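Local coordinates for fatty acid-binding protein 2 (Manduca sexta, PDB 1MDC) that binds fatty acids one to one inside a beta-barrel and belongs to the fatty-acid-binding protein family of the calycin superfamily, at residues Y3-Y8 and Y108-L113; L10-F16 and V125-K131; D47-N51 and V62-S66; D78-S82 and V94-D98. All coordinates share one frame; numbering follows the deposited sequence.

Contact 1 of 4, residues Y3-Y8 and Y108-L113; sequences YLGKVY and YNGDDL
Tyr3 and Tyr8 close on Tyr108 in a three-ring aromatic cluster, set against the type II' turn of Asn109 to Asp112 that joins two strands of the calycin barrel. The buried half is dense. The rings of Tyr3 and Tyr108 stack face to face, centroids 4.2 Å apart and planes 17° from parallel, although the two side chains run at about a right angle to each other. Tyr3 CG sits between its backbone N and carbonyl carbon, and this torsion (chi1 62°) lays the ring over the Tyr108 face. Separately, Tyr3 CB meets Tyr108 CD2 at 3.3 Å. Leu113 CD1 covers the opposite face of the Tyr108 ring, 3.7 Å above its plane, so that this ring is sandwiched. Its edge in turn meets the face of Tyr8 in a T-shaped pair, with Tyr108 CE2 3.7 Å from Tyr8 CE1. Tyr3 OH bonds to Gly88 O, outside the cluster.

On the solvent side the packing is looser. The carboxylate oxygen Asp111 OD1 lies against the methylene Lys6 CE, 3.3 Å away, while Lys6 NZ remains 4.7 Å from Asp111 OD1 and bonds instead to Ser2 O. The two regions meet at the phenol of Tyr8, whose OH donates to Gly110 O across 2.8 Å, lying in the carbonyl plane with a C=O...O angle of 158°.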
loop_
_atom_site.group_PDB
_atom_site.type_symbol
_atom_site.label_atom_id
_atom_site.label_comp_id
_atom_site.label_asym_id
_atom_site.label_seq_id
_atom_site.Cartn_x
_atom_site.Cartn_y
_atom_site.Cartn_z
ATOM N N TYR A 3 12.052 -1.470 11.407
ATOM C CA TYR A 3 11.553 -0.727 10.265
ATOM C C TYR A 3 10.974 0.641 10.592
ATOM O O TYR A 3 10.898 1.508 9.720
ATOM C CB TYR A 3 10.456 -1.593 9.510
ATOM C CG TYR A 3 9.202 -1.926 10.332
ATOM C CD1 TYR A 3 9.132 -3.070 11.107
ATOM C CD2 TYR A 3 8.095 -1.051 10.312
ATOM C CE1 TYR A 3 7.988 -3.352 11.866
ATOM C CE2 TYR A 3 6.954 -1.311 11.053
ATOM C CZ TYR A 3 6.909 -2.478 11.828
ATOM O OH TYR A 3 5.781 -2.777 12.567
ATOM N N LEU A 4 10.548 0.836 11.837
ATOM C CA LEU A 4 9.978 2.106 12.221
ATOM C C LEU A 4 10.935 3.251 11.962
ATOM O O LEU A 4 12.105 3.156 12.303
ATOM C CB LEU A 4 9.562 2.044 13.698
ATOM C CG LEU A 4 8.478 1.006 13.901
ATOM C CD1 LEU A 4 8.225 0.932 15.370
ATOM C CD2 LEU A 4 7.153 1.449 13.227
ATOM N N GLY A 5 10.454 4.339 11.347
ATOM C CA GLY A 5 11.270 5.523 11.042
ATOM C C GLY A 5 12.190 5.453 9.820
ATOM O O GLY A 5 12.823 6.453 9.502
ATOM N N LYS A 6 12.276 4.304 9.129
ATOM C CA LYS A 6 13.128 4.199 7.958
ATOM C C LYS A 6 12.309 4.546 6.718
ATOM O O LYS A 6 11.104 4.284 6.678
ATOM C CB LYS A 6 13.563 2.735 7.676
ATOM C CG LYS A 6 14.629 2.158 8.575
ATOM C CD LYS A 6 15.025 0.703 8.307
ATOM C CE LYS A 6 16.216 0.372 9.151
ATOM N NZ LYS A 6 16.090 1.070 10.420
ATOM N N VAL A 7 12.951 5.114 5.703
ATOM C CA VAL A 7 12.215 5.431 4.493
ATOM C C VAL A 7 12.498 4.294 3.498
ATOM O O VAL A 7 13.652 4.006 3.208
ATOM C CB VAL A 7 12.645 6.822 3.903
ATOM C CG1 VAL A 7 12.036 7.037 2.500
ATOM C CG2 VAL A 7 12.169 7.899 4.827
ATOM N N TYR A 8 11.458 3.636 2.988
ATOM C CA TYR A 8 11.623 2.563 2.025
ATOM C C TYR A 8 11.222 3.107 0.657
ATOM O O TYR A 8 10.192 3.755 0.523
ATOM C CB TYR A 8 10.719 1.392 2.366
ATOM C CG TYR A 8 11.222 0.609 3.596
ATOM C CD1 TYR A 8 10.878 1.032 4.893
ATOM C CD2 TYR A 8 11.997 -0.531 3.448
ATOM C CE1 TYR A 8 11.316 0.332 6.020
ATOM C CE2 TYR A 8 12.451 -1.253 4.571
ATOM C CZ TYR A 8 12.101 -0.815 5.841
ATOM O OH TYR A 8 12.548 -1.517 6.932
ATOM N N TYR A 108 8.215 -6.652 6.593
ATOM C CA TYR A 108 9.501 -5.985 6.743
ATOM C C TYR A 108 10.560 -6.923 7.309
ATOM O O TYR A 108 10.277 -7.677 8.215
ATOM C CB TYR A 108 9.329 -4.879 7.776
ATOM C CG TYR A 108 8.420 -3.710 7.336
ATOM C CD1 TYR A 108 7.033 -3.777 7.574
ATOM C CD2 TYR A 108 8.965 -2.585 6.730
ATOM C CE1 TYR A 108 6.197 -2.726 7.195
ATOM C CE2 TYR A 108 8.142 -1.515 6.350
ATOM C CZ TYR A 108 6.766 -1.601 6.603
ATOM O OH TYR A 108 5.933 -0.543 6.236
ATOM N N ASN A 109 11.759 -6.868 6.757
ATOM C CA ASN A 109 12.888 -7.687 7.154
ATOM C C ASN A 109 14.125 -6.859 6.898
ATOM O O ASN A 109 14.662 -6.784 5.797
ATOM C CB ASN A 109 12.912 -9.101 6.498
ATOM C CG ASN A 109 14.277 -9.843 6.694
ATOM O OD1 ASN A 109 14.917 -9.841 7.800
ATOM N ND2 ASN A 109 14.742 -10.447 5.598
ATOM N N GLY A 110 14.571 -6.206 7.944
ATOM C CA GLY A 110 15.732 -5.384 7.795
ATOM C C GLY A 110 15.389 -4.261 6.855
ATOM O O GLY A 110 14.308 -3.653 6.939
ATOM N N ASP A 111 16.336 -4.027 5.963
ATOM C CA ASP A 111 16.207 -2.997 4.984
ATOM C C ASP A 111 15.315 -3.386 3.821
ATOM O O ASP A 111 15.182 -2.627 2.881
ATOM C CB ASP A 111 17.555 -2.531 4.528
ATOM C CG ASP A 111 18.171 -1.565 5.515
ATOM O OD1 ASP A 111 17.455 -1.155 6.538
ATOM O OD2 ASP A 111 19.253 -1.147 5.346
ATOM N N ASP A 112 14.690 -4.549 3.868
ATOM C CA ASP A 112 13.822 -4.890 2.758
ATOM C C ASP A 112 12.365 -4.915 3.177
ATOM O O ASP A 112 12.039 -5.316 4.303
ATOM C CB ASP A 112 14.114 -6.338 2.266
ATOM C CG ASP A 112 15.498 -6.545 1.728
ATOM O OD1 ASP A 112 15.771 -5.894 0.658
ATOM O OD2 ASP A 112 16.294 -7.228 2.262
ATOM N N LEU A 113 11.477 -4.495 2.263
ATOM C CA LEU A 113 10.034 -4.491 2.511
ATOM C C LEU A 113 9.437 -5.209 1.281
ATOM O O LEU A 113 9.769 -4.810 0.173
ATOM C CB LEU A 113 9.457 -3.074 2.708
ATOM C CG LEU A 113 7.945 -2.932 2.442
ATOM C CD1 LEU A 113 7.024 -3.746 3.391
ATOM C CD2 LEU A 113 7.557 -1.456 2.541
#

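Contact 2 of 4, residues L10-F16 and V125-K131. With PLM (palmitic acid), chain C.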
loop_
_atom_site.group_PDB
_atom_site.type_symbol
_atom_site.label_atom_id
_atom_site.label_comp_id
_atom_site.label_asym_id
_atom_site.label_seq_id
_atom_site.Cartn_x
_atom_site.Cartn_y
_atom_site.Cartn_z
ATOM N N LEU A 10 10.702 2.254 -3.562
ATOM C CA LEU A 10 10.452 1.173 -4.500
ATOM C C LEU A 10 11.634 0.836 -5.395
ATOM O O LEU A 10 12.213 1.720 -6.034
ATOM C CB LEU A 10 9.270 1.576 -5.421
ATOM C CG LEU A 10 8.911 0.452 -6.399
ATOM C CD1 LEU A 10 7.974 -0.562 -5.668
ATOM C CD2 LEU A 10 8.118 1.111 -7.482
ATOM N N VAL A 11 11.978 -0.451 -5.452
ATOM C CA VAL A 11 13.076 -0.884 -6.285
ATOM C C VAL A 11 12.624 -1.725 -7.471
ATOM O O VAL A 11 13.278 -1.732 -8.487
ATOM C CB VAL A 11 14.286 -1.445 -5.573
ATOM C CG1 VAL A 11 14.757 -0.378 -4.624
ATOM C CG2 VAL A 11 13.934 -2.637 -4.788
ATOM N N LYS A 12 11.511 -2.430 -7.360
ATOM C CA LYS A 12 11.034 -3.271 -8.464
ATOM C C LYS A 12 9.623 -3.748 -8.167
ATOM O O LYS A 12 9.193 -3.732 -7.015
ATOM C CB LYS A 12 11.972 -4.485 -8.474
ATOM C CG LYS A 12 11.550 -5.755 -9.171
ATOM C CD LYS A 12 12.556 -6.880 -8.942
ATOM C CE LYS A 12 11.840 -8.185 -8.656
ATOM N NZ LYS A 12 12.721 -9.364 -8.630
ATOM N N GLN A 13 8.888 -4.173 -9.183
ATOM C CA GLN A 13 7.536 -4.654 -8.937
ATOM C C GLN A 13 7.196 -5.647 -10.046
ATOM O O GLN A 13 7.795 -5.536 -11.131
ATOM C CB GLN A 13 6.493 -3.509 -8.878
ATOM C CG GLN A 13 6.532 -2.627 -10.095
ATOM C CD GLN A 13 5.764 -1.370 -9.825
ATOM O OE1 GLN A 13 5.313 -1.152 -8.719
ATOM N NE2 GLN A 13 5.596 -0.537 -10.840
ATOM N N GLU A 14 6.273 -6.589 -9.772
ATOM C CA GLU A 14 5.872 -7.596 -10.730
ATOM C C GLU A 14 4.369 -7.731 -10.743
ATOM O O GLU A 14 3.772 -7.703 -9.677
ATOM C CB GLU A 14 6.434 -8.971 -10.245
ATOM C CG GLU A 14 7.921 -8.908 -10.105
ATOM C CD GLU A 14 8.514 -10.148 -9.543
ATOM O OE1 GLU A 14 8.137 -10.423 -8.328
ATOM O OE2 GLU A 14 9.265 -10.811 -10.168
ATOM N N ASN A 15 3.774 -7.886 -11.939
ATOM C CA ASN A 15 2.329 -8.055 -12.095
ATOM C C ASN A 15 1.490 -6.921 -11.547
ATOM O O ASN A 15 0.299 -7.102 -11.303
ATOM C CB ASN A 15 1.849 -9.421 -11.498
ATOM C CG ASN A 15 2.498 -10.604 -12.202
ATOM O OD1 ASN A 15 2.951 -10.495 -13.355
ATOM N ND2 ASN A 15 2.568 -11.734 -11.521
ATOM N N PHE A 16 2.099 -5.753 -11.357
ATOM C CA PHE A 16 1.345 -4.633 -10.831
ATOM C C PHE A 16 0.326 -4.120 -11.847
ATOM O O PHE A 16 -0.777 -3.739 -11.518
ATOM C CB PHE A 16 2.270 -3.558 -10.242
ATOM C CG PHE A 16 1.624 -2.435 -9.429
ATOM C CD1 PHE A 16 0.752 -2.714 -8.389
ATOM C CD2 PHE A 16 1.945 -1.098 -9.718
ATOM C CE1 PHE A 16 0.194 -1.672 -7.629
ATOM C CE2 PHE A 16 1.381 -0.047 -8.986
ATOM C CZ PHE A 16 0.507 -0.352 -7.945
ATOM N N VAL A 125 -0.968 -12.709 -8.507
ATOM C CA VAL A 125 -0.328 -12.189 -7.299
ATOM C C VAL A 125 0.595 -11.086 -7.808
ATOM O O VAL A 125 1.326 -11.315 -8.778
ATOM C CB VAL A 125 0.631 -13.247 -6.668
ATOM C CG1 VAL A 125 1.306 -12.560 -5.427
ATOM C CG2 VAL A 125 -0.216 -14.422 -6.178
ATOM N N ALA A 126 0.569 -9.894 -7.197
ATOM C CA ALA A 126 1.445 -8.788 -7.626
ATOM C C ALA A 126 2.426 -8.567 -6.487
ATOM O O ALA A 126 2.046 -8.836 -5.343
ATOM C CB ALA A 126 0.710 -7.432 -7.908
ATOM N N ARG A 127 3.647 -8.101 -6.791
ATOM C CA ARG A 127 4.641 -7.869 -5.768
ATOM C C ARG A 127 5.301 -6.539 -5.961
ATOM O O ARG A 127 5.525 -6.131 -7.094
ATOM C CB ARG A 127 5.763 -8.888 -5.922
ATOM C CG ARG A 127 5.441 -10.173 -5.217
ATOM C CD ARG A 127 6.008 -10.152 -3.818
ATOM N NE ARG A 127 5.769 -11.323 -3.015
ATOM C CZ ARG A 127 6.569 -12.381 -3.045
ATOM N NH1 ARG A 127 7.603 -12.401 -3.861
ATOM N NH2 ARG A 127 6.307 -13.441 -2.251
ATOM N N ARG A 128 5.606 -5.871 -4.848
ATOM C CA ARG A 128 6.294 -4.589 -4.870
ATOM C C ARG A 128 7.427 -4.768 -3.871
ATOM O O ARG A 128 7.188 -5.161 -2.744
ATOM C CB ARG A 128 5.488 -3.332 -4.608
ATOM C CG ARG A 128 4.233 -3.267 -5.528
ATOM C CD ARG A 128 3.528 -1.944 -5.288
ATOM N NE ARG A 128 3.940 -0.887 -6.222
ATOM C CZ ARG A 128 3.494 0.357 -6.054
ATOM N NH1 ARG A 128 2.687 0.680 -5.033
ATOM N NH2 ARG A 128 3.852 1.261 -6.900
ATOM N N TYR A 129 8.646 -4.525 -4.318
ATOM C CA TYR A 129 9.861 -4.661 -3.531
ATOM C C TYR A 129 10.443 -3.265 -3.246
ATOM O O TYR A 129 10.704 -2.459 -4.156
ATOM C CB TYR A 129 10.911 -5.516 -4.294
ATOM C CG TYR A 129 10.368 -6.860 -4.689
ATOM C CD1 TYR A 129 10.456 -7.970 -3.842
ATOM C CD2 TYR A 129 9.762 -7.021 -5.935
ATOM C CE1 TYR A 129 9.953 -9.200 -4.202
ATOM C CE2 TYR A 129 9.251 -8.264 -6.319
ATOM C CZ TYR A 129 9.347 -9.343 -5.480
ATOM O OH TYR A 129 8.842 -10.552 -5.863
ATOM N N TYR A 130 10.650 -2.983 -1.957
ATOM C CA TYR A 130 11.194 -1.700 -1.560
ATOM C C TYR A 130 12.444 -1.925 -0.721
ATOM O O TYR A 130 12.609 -2.973 -0.114
ATOM C CB TYR A 130 10.126 -1.051 -0.658
ATOM C CG TYR A 130 8.783 -0.566 -1.212
ATOM C CD1 TYR A 130 7.790 -1.466 -1.551
ATOM C CD2 TYR A 130 8.548 0.809 -1.327
ATOM C CE1 TYR A 130 6.556 -0.988 -2.043
ATOM C CE2 TYR A 130 7.328 1.295 -1.795
ATOM C CZ TYR A 130 6.345 0.369 -2.153
ATOM O OH TYR A 130 5.148 0.828 -2.584
ATOM N N LYS A 131 13.304 -0.935 -0.707
ATOM C CA LYS A 131 14.530 -1.001 0.031
ATOM C C LYS A 131 14.801 0.318 0.788
ATOM O O LYS A 131 14.571 1.410 0.284
ATOM C CB LYS A 131 15.531 -1.256 -1.096
ATOM C CG LYS A 131 16.878 -1.722 -0.677
ATOM C CD LYS A 131 17.009 -3.213 -0.727
ATOM C CE LYS A 131 17.788 -3.706 -1.920
ATOM N NZ LYS A 131 17.580 -5.141 -2.170
HETATM C C1 PLM C . 2.173 -0.512 -1.398
HETATM O O1 PLM C . 2.661 -0.550 -0.256
HETATM O O2 PLM C . 2.865 -0.502 -2.429
HETATM C C2 PLM C . 0.646 -0.397 -1.604
HETATM C C3 PLM C . 0.142 -0.415 -3.065
HETATM C C4 PLM C . -0.152 1.022 -3.582
HETATM C C5 PLM C . -1.658 1.357 -3.597
HETATM C C6 PLM C . -2.220 1.415 -5.028
HETATM C C7 PLM C . -3.734 1.267 -4.944
HETATM C C8 PLM C . -4.502 1.625 -6.207
HETATM C C9 PLM C . -5.475 0.462 -6.409
HETATM C CA PLM C . -6.960 0.805 -6.218
HETATM C CB PLM C . -7.579 -0.127 -5.165
HETATM C CC PLM C . -9.123 -0.230 -5.274
HETATM C CD PLM C . -9.728 -1.121 -4.141
HETATM C CE PLM C . -10.429 -2.368 -4.673
HETATM C CF PLM C . -9.399 -3.234 -5.397
HETATM C CG PLM C . -9.970 -4.560 -5.964
HETATM O O HOH W 1 4.986 2.303 -9.495
#
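Leu10 lays its CD1 over the face of Tyr130, 4.0 Å from the ring centroid. Val11 N donates to Tyr129 O at 2.7 Å, and Lys12 N reaches the same oxygen more weakly, forming a classic antiparallel beta bulge. Lys12 runs alongside Tyr129, its CE 3.5 Å from Tyr129 CE2. Gln13 OE1 receives Arg128 NE at 2.9 Å, in the guanidinium plane. Glu14 OE1 accepts Tyr129 OH (2.6 Å) on its syn side but 32° out of the carboxylate plane, and Asn15 ND2 bonds to Val125 O. Phe16 lies flat on the Arg128 guanidinium, centres 4.0 Å apart and planes at 15°. An alanine in place of Arg128 is likely to leave Gln13 OE1 without its guanidinium donor, deprive the palmitate carboxylate of its cationic partner and uncover the Phe16 face. Arg128 NH1 (2.9 Å) and Tyr130 OH (2.6 Å) both bond to palmitate O2, and Gln40 also bonds the ligand, so the guanidinium, held flat by Gln13 and Phe16, probably stabilises the carboxylate as an anion.

Contact 3 of 4, residues D47-N51 and V62-S66; sequences DSYSN and VSFKS. Unlike the reference sequence in segment 47-51: Asn51 (reference Ile).
Tyr49 and Phe64 pair across two antiparallel strands, joined by Tyr49 N to Phe64 O at 2.8 Å and by the return bond from Phe64 N to Tyr49 O. The Phe64 side chain can be followed outward. From CB its CG sits between the backbone N and the carbonyl carbon (chi1 50°), which tips the ring back over the neighbouring strand. CD2 then passes 4.1 Å from Tyr49 O. Next to it, CE2 meets Asn51 CB at 4.0 Å, this partner lying at the ring edge. CE1 on the other flank and CZ at the tip close on Tyr49 CB, each 3.7 Å from it, in a CH-pi contact over the face. The two rings themselves hardly overlap, their planes 25° apart and centroids 6.0 Å apart. Beyond the pair, Phe64 stacks on Tyr84. A serine at Phe64 would probably open a gap beneath Tyr49 CB and leave Tyr84 without its stacking partner.

On the other face of the sheet the contact is polar: a water links Ser48 OG (2.6 Å) and Ser50 OG (2.9 Å), with a weak third link to Ser63 OG. Residues alternate between a face with Tyr49, Phe64, Asn51 and Val62 and one with serines, as in a two-stranded antiparallel hairpin, here strands 48-54 and 60-64, the latter an outermost strand of the sheet that forms the fatty-acid-binding barrel.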
loop_
_atom_site.group_PDB
_atom_site.type_symbol
_atom_site.label_atom_id
_atom_site.label_comp_id
_atom_site.label_asym_id
_atom_site.label_seq_id
_atom_site.Cartn_x
_atom_site.Cartn_y
_atom_site.Cartn_z
ATOM N N ASP A 47 -0.598 4.882 20.875
ATOM C CA ASP A 47 -1.926 4.436 20.551
ATOM C C ASP A 47 -2.175 4.279 19.031
ATOM O O ASP A 47 -2.980 3.453 18.608
ATOM C CB ASP A 47 -2.857 5.491 21.240
ATOM C CG ASP A 47 -2.977 5.403 22.796
ATOM O OD1 ASP A 47 -1.936 4.865 23.448
ATOM O OD2 ASP A 47 -3.971 5.814 23.401
ATOM N N SER A 48 -1.488 5.060 18.189
ATOM C CA SER A 48 -1.685 4.974 16.748
ATOM C C SER A 48 -0.378 4.908 15.960
ATOM O O SER A 48 0.716 5.054 16.481
ATOM C CB SER A 48 -2.488 6.258 16.384
ATOM O OG SER A 48 -1.607 7.363 16.277
ATOM N N TYR A 49 -0.484 4.676 14.678
ATOM C CA TYR A 49 0.683 4.615 13.833
ATOM C C TYR A 49 0.453 5.692 12.774
ATOM O O TYR A 49 -0.696 6.110 12.579
ATOM C CB TYR A 49 0.736 3.256 13.104
ATOM C CG TYR A 49 0.967 2.062 14.028
ATOM C CD1 TYR A 49 2.249 1.681 14.349
ATOM C CD2 TYR A 49 -0.147 1.389 14.575
ATOM C CE1 TYR A 49 2.444 0.562 15.196
ATOM C CE2 TYR A 49 0.039 0.303 15.417
ATOM C CZ TYR A 49 1.355 -0.097 15.722
ATOM O OH TYR A 49 1.530 -1.191 16.549
ATOM N N SER A 50 1.533 6.112 12.118
ATOM C CA SER A 50 1.489 7.127 11.068
ATOM C C SER A 50 2.248 6.595 9.869
ATOM O O SER A 50 3.305 6.001 10.037
ATOM C CB SER A 50 2.311 8.402 11.397
ATOM O OG SER A 50 1.664 9.146 12.384
ATOM N N ASN A 51 1.724 6.819 8.669
ATOM C CA ASN A 51 2.373 6.380 7.449
ATOM C C ASN A 51 2.547 7.592 6.564
ATOM O O ASN A 51 1.578 8.283 6.260
ATOM C CB ASN A 51 1.412 5.349 6.789
ATOM C CG ASN A 51 1.844 4.654 5.551
ATOM O OD1 ASN A 51 1.005 4.179 4.750
ATOM N ND2 ASN A 51 3.141 4.560 5.402
ATOM N N VAL A 62 -0.791 9.942 7.057
ATOM C CA VAL A 62 -2.069 9.523 7.636
ATOM C C VAL A 62 -1.865 8.669 8.898
ATOM O O VAL A 62 -0.931 7.874 8.974
ATOM C CB VAL A 62 -2.772 8.713 6.577
ATOM C CG1 VAL A 62 -4.125 8.325 7.100
ATOM C CG2 VAL A 62 -2.892 9.631 5.358
ATOM N N SER A 63 -2.731 8.832 9.900
ATOM C CA SER A 63 -2.622 8.076 11.155
ATOM C C SER A 63 -3.749 7.081 11.245
ATOM O O SER A 63 -4.851 7.304 10.698
ATOM C CB SER A 63 -2.770 8.939 12.458
ATOM O OG SER A 63 -1.800 9.934 12.403
ATOM N N PHE A 64 -3.476 5.990 11.957
ATOM C CA PHE A 64 -4.498 4.977 12.110
ATOM C C PHE A 64 -4.185 4.123 13.305
ATOM O O PHE A 64 -3.071 4.196 13.817
ATOM C CB PHE A 64 -4.567 3.966 10.863
ATOM C CG PHE A 64 -3.237 3.390 10.487
ATOM C CD1 PHE A 64 -2.791 2.215 11.058
ATOM C CD2 PHE A 64 -2.436 4.036 9.533
ATOM C CE1 PHE A 64 -1.530 1.676 10.715
ATOM C CE2 PHE A 64 -1.191 3.531 9.197
ATOM C CZ PHE A 64 -0.742 2.340 9.806
ATOM N N LYS A 65 -5.197 3.341 13.699
ATOM C CA LYS A 65 -5.162 2.379 14.802
ATOM C C LYS A 65 -5.336 1.000 14.193
ATOM O O LYS A 65 -6.145 0.834 13.298
ATOM C CB LYS A 65 -6.196 2.447 15.932
ATOM C CG LYS A 65 -6.247 3.856 16.467
ATOM C CD LYS A 65 -7.064 4.075 17.733
ATOM C CE LYS A 65 -7.085 5.557 18.110
ATOM N NZ LYS A 65 -6.189 5.926 19.198
ATOM N N SER A 66 -4.582 0.026 14.685
ATOM C CA SER A 66 -4.682 -1.336 14.188
ATOM C C SER A 66 -6.073 -1.919 14.433
ATOM O O SER A 66 -6.595 -1.839 15.528
ATOM C CB SER A 66 -3.581 -2.195 14.806
ATOM O OG SER A 66 -3.623 -3.516 14.319
HETATM O O HOH W 2 -3.231 0.445 17.209
HETATM O O HOH W 3 0.229 8.570 14.797
#

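Contact 4 of 4, residues D78-S82 and V94-D98; sequences DSVKS and VVKGD. Unlike the reference sequence in segment 78-82: Asp78 (reference Glu).
Lys81 and Lys96 meet through peptide groups, the flat units that count here, since neither segment carries a ring. Lys96 N lies in the carbonyl plane of Lys81, 2.9 Å from Lys81 O, whereas Lys81 N approaches Lys96 O at 3.0 Å, tilted 17° out of that carbonyl's plane. These two bonds define an antiparallel hydrogen-bonded pair. Over one side of the peptide layer stand the two lysine side chains, their CB atoms 4.4 Å apart; over the other stand Ser82 and Val95, with Ser82 OG 3.9 Å from Val95 CG1. Val80 CB lies 3.6 Å from Lys96 O, and Val80 CG2 loosely meets Val95 CB at 4.4 Å.

The short strand segments diverge, with 129° between their directions, and bury 253 Å² together, in keeping with only two backbone bonds across them. The lysine ends separate: bends at chi2 (79°) and chi3 take Lys81 NZ away to a salt bridge with Asp71, while Lys96 NZ turns back to Gly97 O in a weak bond.

Val95 touches the bound palmitate and packs on Ala102 and Phe104, so the Ser82 and Val95 side faces the cavity. Ser82 OG is hydrogen-bonded to Asp72 and His93. The hairpin of strands 78-87 and 90-97 therefore divides its chemistry by face: a buried serine with polar partners and an apolar ligand contact inside, two lysines with separate partners outside.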
loop_
_atom_site.group_PDB
_atom_site.type_symbol
_atom_site.label_atom_id
_atom_site.label_comp_id
_atom_site.label_asym_id
_atom_site.label_seq_id
_atom_site.Cartn_x
_atom_site.Cartn_y
_atom_site.Cartn_z
ATOM N N ASP A 78 -8.284 7.121 -5.365
ATOM C CA ASP A 78 -9.342 6.135 -5.214
ATOM C C ASP A 78 -9.938 6.133 -3.823
ATOM O O ASP A 78 -9.195 6.056 -2.863
ATOM C CB ASP A 78 -8.729 4.756 -5.606
ATOM C CG ASP A 78 -8.020 4.866 -6.981
ATOM O OD1 ASP A 78 -8.878 4.898 -7.946
ATOM O OD2 ASP A 78 -6.793 4.958 -7.195
ATOM N N SER A 79 -11.267 6.216 -3.743
ATOM C CA SER A 79 -11.965 6.229 -2.451
ATOM C C SER A 79 -12.156 4.840 -1.927
ATOM O O SER A 79 -12.724 4.013 -2.606
ATOM C CB SER A 79 -13.388 6.826 -2.532
ATOM O OG SER A 79 -13.248 8.164 -3.042
ATOM N N VAL A 80 -11.705 4.561 -0.724
ATOM C CA VAL A 80 -11.910 3.218 -0.202
ATOM C C VAL A 80 -12.141 3.242 1.310
ATOM O O VAL A 80 -12.104 4.286 1.954
ATOM C CB VAL A 80 -10.603 2.382 -0.431
ATOM C CG1 VAL A 80 -10.272 2.345 -1.943
ATOM C CG2 VAL A 80 -9.395 2.993 0.359
ATOM N N LYS A 81 -12.386 2.073 1.870
ATOM C CA LYS A 81 -12.550 1.901 3.288
ATOM C C LYS A 81 -11.229 1.140 3.572
ATOM O O LYS A 81 -10.998 0.084 2.970
ATOM C CB LYS A 81 -13.687 1.026 3.703
ATOM C CG LYS A 81 -13.877 1.107 5.171
ATOM C CD LYS A 81 -14.624 2.372 5.519
ATOM C CE LYS A 81 -15.974 2.067 6.112
ATOM N NZ LYS A 81 -16.849 3.220 6.059
ATOM N N SER A 82 -10.322 1.633 4.431
ATOM C CA SER A 82 -9.071 0.887 4.665
ATOM C C SER A 82 -9.062 0.318 6.074
ATOM O O SER A 82 -9.727 0.846 6.959
ATOM C CB SER A 82 -7.817 1.863 4.620
ATOM O OG SER A 82 -7.389 2.298 3.372
ATOM N N VAL A 94 -6.157 -4.056 4.376
ATOM C CA VAL A 94 -7.261 -4.597 3.612
ATOM C C VAL A 94 -8.005 -3.404 3.087
ATOM O O VAL A 94 -8.257 -2.493 3.875
ATOM C CB VAL A 94 -8.224 -5.454 4.420
ATOM C CG1 VAL A 94 -9.386 -5.993 3.535
ATOM C CG2 VAL A 94 -7.462 -6.535 5.165
ATOM N N VAL A 95 -8.346 -3.379 1.792
ATOM C CA VAL A 95 -9.053 -2.194 1.325
ATOM C C VAL A 95 -10.305 -2.613 0.619
ATOM O O VAL A 95 -10.256 -3.585 -0.121
ATOM C CB VAL A 95 -8.206 -1.285 0.418
ATOM C CG1 VAL A 95 -6.890 -0.869 1.082
ATOM C CG2 VAL A 95 -7.883 -2.036 -0.832
ATOM N N LYS A 96 -11.409 -1.898 0.849
ATOM C CA LYS A 96 -12.686 -2.241 0.194
ATOM C C LYS A 96 -13.105 -1.074 -0.675
ATOM O O LYS A 96 -13.247 0.025 -0.176
ATOM C CB LYS A 96 -13.842 -2.652 1.204
ATOM C CG LYS A 96 -15.262 -2.710 0.638
ATOM C CD LYS A 96 -15.320 -3.205 -0.783
ATOM C CE LYS A 96 -16.753 -3.157 -1.213
ATOM N NZ LYS A 96 -16.965 -3.887 -2.443
ATOM N N GLY A 97 -13.294 -1.274 -1.968
ATOM C CA GLY A 97 -13.685 -0.157 -2.808
ATOM C C GLY A 97 -14.860 -0.555 -3.662
ATOM O O GLY A 97 -15.361 -1.656 -3.522
ATOM N N ASP A 98 -15.321 0.304 -4.552
ATOM C CA ASP A 98 -16.458 -0.085 -5.381
ATOM C C ASP A 98 -16.139 -1.302 -6.242
ATOM O O ASP A 98 -17.001 -2.156 -6.521
ATOM C CB ASP A 98 -16.698 0.974 -6.486
ATOM C CG ASP A 98 -17.239 2.275 -6.076
ATOM O OD1 ASP A 98 -18.277 2.160 -5.271
ATOM O OD2 ASP A 98 -16.760 3.307 -6.498
#

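In the fold
All four contacts belong to one antiparallel sheet of ten strands that curls into the ligand-holding barrel. Contacts 1 and 2 tie the start of the chain to its end: their segments alternate along the sequence, their centres are about 15 Å apart, and they touch where strands 112-119 and 122-131 lie side by side. Contacts 3 and 4 are local hairpins that follow one another between those termini, their centres about 17 Å apart. The centres of contacts 2 and 3 are about 24 Å apart and those of contacts 1 and 4 about 25 Å, each pair across the chain's centre. Palmitate spans the interior, with its carboxylate at contact 2 and a further touch at contact 4.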